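Local coordinates for centrosome-associated zinc finger protein Cp190 (Drosophila melanogaster, PDB 6ER1) that organises chromatin domains and their boundaries after recruitment by insulator DNA-binding proteins, pairing with itself through its N-terminal BTB domain, at residues A[107-112]-A[119-124]. Sequence-based numbering, arbitrary orientation.
Sequences KLLRTA and VLLKLL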
loop_
_atom_site.group_PDB
_atom_site.type_symbol
_atom_site.label_atom_id
_atom_site.label_comp_id
_atom_site.label_asym_id
_atom_site.label_seq_id
_atom_site.Cartn_x
_atom_site.Cartn_y
_atom_site.Cartn_z
ATOM N N LYS A 107 -20.394 -3.785 19.159
ATOM C CA LYS A 107 -19.056 -3.962 19.568
ATOM C C LYS A 107 -18.160 -3.322 18.463
ATOM O O LYS A 107 -17.129 -2.695 18.844
ATOM C CB LYS A 107 -18.706 -5.454 19.714
ATOM C CG LYS A 107 -17.457 -5.679 20.542
ATOM C CD LYS A 107 -17.160 -7.116 20.929
ATOM C CE LYS A 107 -15.856 -7.159 21.710
ATOM N NZ LYS A 107 -15.535 -8.515 22.239
ATOM N N LEU A 108 -18.457 -3.563 17.227
ATOM C CA LEU A 108 -17.652 -2.981 16.128
ATOM C C LEU A 108 -17.791 -1.492 16.200
ATOM O O LEU A 108 -16.714 -0.790 15.977
ATOM C CB LEU A 108 -18.089 -3.533 14.801
ATOM C CG LEU A 108 -17.647 -4.978 14.557
ATOM C CD1 LEU A 108 -18.458 -5.559 13.397
ATOM C CD2 LEU A 108 -16.149 -5.047 14.218
ATOM N N LEU A 109 -18.934 -0.912 16.448
ATOM C CA LEU A 109 -19.111 0.546 16.552
ATOM C C LEU A 109 -18.339 1.039 17.702
ATOM O O LEU A 109 -17.585 2.079 17.542
ATOM C CB LEU A 109 -20.564 0.896 16.598
ATOM C CG LEU A 109 -20.961 2.315 16.629
ATOM C CD1 LEU A 109 -20.270 3.132 15.547
ATOM C CD2 LEU A 109 -22.445 2.502 16.563
ATOM N N ARG A 110 -18.357 0.476 18.884
ATOM C CA ARG A 110 -17.573 0.929 20.004
ATOM C C ARG A 110 -16.084 0.818 19.685
ATOM O O ARG A 110 -15.310 1.753 20.106
ATOM C CB ARG A 110 -17.937 0.217 21.324
ATOM C CG ARG A 110 -19.331 0.598 21.807
ATOM C CD ARG A 110 -19.706 -0.096 23.124
ATOM N NE ARG A 110 -19.834 -1.547 23.048
ATOM C CZ ARG A 110 -20.959 -2.149 22.684
ATOM N NH1 ARG A 110 -22.041 -1.483 22.371
ATOM N NH2 ARG A 110 -20.966 -3.490 22.703
ATOM N N THR A 111 -15.624 -0.185 19.001
ATOM C CA THR A 111 -14.245 -0.352 18.655
ATOM C C THR A 111 -13.878 0.799 17.635
ATOM O O THR A 111 -12.772 1.413 17.840
ATOM C CB THR A 111 -13.923 -1.691 18.051
ATOM O OG1 THR A 111 -14.231 -2.705 19.057
ATOM C CG2 THR A 111 -12.532 -1.887 17.659
ATOM N N ALA A 112 -14.689 1.041 16.660
ATOM C CA ALA A 112 -14.350 2.131 15.662
ATOM C C ALA A 112 -14.329 3.369 16.439
ATOM O O ALA A 112 -13.445 4.268 16.053
ATOM C CB ALA A 112 -15.404 2.152 14.610
ATOM N N VAL A 119 -13.689 6.630 8.851
ATOM C CA VAL A 119 -14.289 6.063 7.657
ATOM C C VAL A 119 -15.229 4.871 8.019
ATOM O O VAL A 119 -16.229 4.681 7.375
ATOM C CB VAL A 119 -13.257 5.673 6.592
ATOM C CG1 VAL A 119 -12.329 4.586 7.041
ATOM C CG2 VAL A 119 -13.875 5.405 5.225
ATOM N N LEU A 120 -14.843 4.127 9.029
ATOM C CA LEU A 120 -15.685 2.963 9.461
ATOM C C LEU A 120 -16.896 3.456 10.273
ATOM O O LEU A 120 -18.005 2.902 10.142
ATOM C CB LEU A 120 -14.813 1.992 10.251
ATOM C CG LEU A 120 -15.570 0.761 10.785
ATOM C CD1 LEU A 120 -16.249 0.052 9.628
ATOM C CD2 LEU A 120 -14.520 -0.079 11.481
ATOM N N LEU A 121 -16.683 4.463 11.119
ATOM C CA LEU A 121 -17.829 5.105 11.817
ATOM C C LEU A 121 -18.903 5.563 10.848
ATOM O O LEU A 121 -20.100 5.306 11.051
ATOM C CB LEU A 121 -17.348 6.309 12.648
ATOM C CG LEU A 121 -16.502 5.899 13.845
ATOM C CD1 LEU A 121 -15.691 7.022 14.480
ATOM C CD2 LEU A 121 -17.361 5.234 14.892
ATOM N N LYS A 122 -18.489 6.273 9.808
ATOM C CA LYS A 122 -19.426 6.752 8.822
ATOM C C LYS A 122 -20.174 5.589 8.158
ATOM O O LYS A 122 -21.386 5.651 7.940
ATOM C CB LYS A 122 -18.670 7.624 7.796
ATOM C CG LYS A 122 -18.265 8.946 8.393
ATOM C CD LYS A 122 -17.689 9.880 7.343
ATOM C CE LYS A 122 -17.198 11.183 7.951
ATOM N NZ LYS A 122 -16.269 11.868 7.017
ATOM N N LEU A 123 -19.453 4.526 7.836
ATOM C CA LEU A 123 -20.100 3.362 7.230
ATOM C C LEU A 123 -21.144 2.715 8.184
ATOM O O LEU A 123 -22.269 2.415 7.767
ATOM C CB LEU A 123 -19.037 2.369 6.810
ATOM C CG LEU A 123 -19.573 1.070 6.195
ATOM C CD1 LEU A 123 -20.430 1.333 4.965
ATOM C CD2 LEU A 123 -18.443 0.126 5.889
ATOM N N LEU A 124 -20.758 2.545 9.441
ATOM C CA LEU A 124 -21.638 1.832 10.412
ATOM C C LEU A 124 -22.835 2.670 10.732
ATOM O O LEU A 124 -23.892 2.135 11.082
ATOM C CB LEU A 124 -20.839 1.542 11.649
ATOM C CG LEU A 124 -19.863 0.371 11.523
ATOM C CD1 LEU A 124 -18.971 0.372 12.743
ATOM C CD2 LEU A 124 -20.550 -0.966 11.359
#
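The helical hairpin that closes the BTB/POZ domain of Cp190 packs helix 105-115 against helix 118-124, with Ala112, Leu109, Leu121 and Leu124 at the interface. Segments 107-112 and 119-124 run roughly antiparallel, their N-to-C directions 148° apart, and the axes approach to 9.4 Å. The backbones draw nearest where Ala112 CA lies 6.0 Å from Leu121 CA, a spacing consistent with the small side chain of Ala112. That methyl points at the other helix and enters a group of three leucines: Ala112 CB meets Leu121 CD2 at 3.7 Å and Leu120 CD2 at 3.9 Å, with Leu124 CD1 a looser third neighbour.

Leu121 CD2 has a second partner, Leu109 CD1, at 3.6 Å, and the two side chains cross at about a right angle. CG of Leu109 stands anti to the backbone N (chi1 -177°), and chi2 of 50° then sets CD1 against Leu121 CD2; the tip comes nearer to the facing helix than its CB direction alone would suggest. An alanine in place of Leu121 would probably open a gap between Ala112 CB and Leu109 CD1, leaving both methyls without their closest partner on the second helix.

Around the pair, Leu120 also touches Ile89 of helix 83-95 and Leu98 of strand 97-101, while Leu108 lies on Phe100, so the hairpin closes over apolar groups of both elements. Val119 and Leu123 take no part in this pairing and pack on Trp17 and Lys13 of the second subunit of the homodimer, respectively. Leu124 and Leu109 slide past each other in opposite directions, and Leu124 CD1 reaches beyond the side chain to the helix backbone, resting 3.8 Å from Leu109 CA.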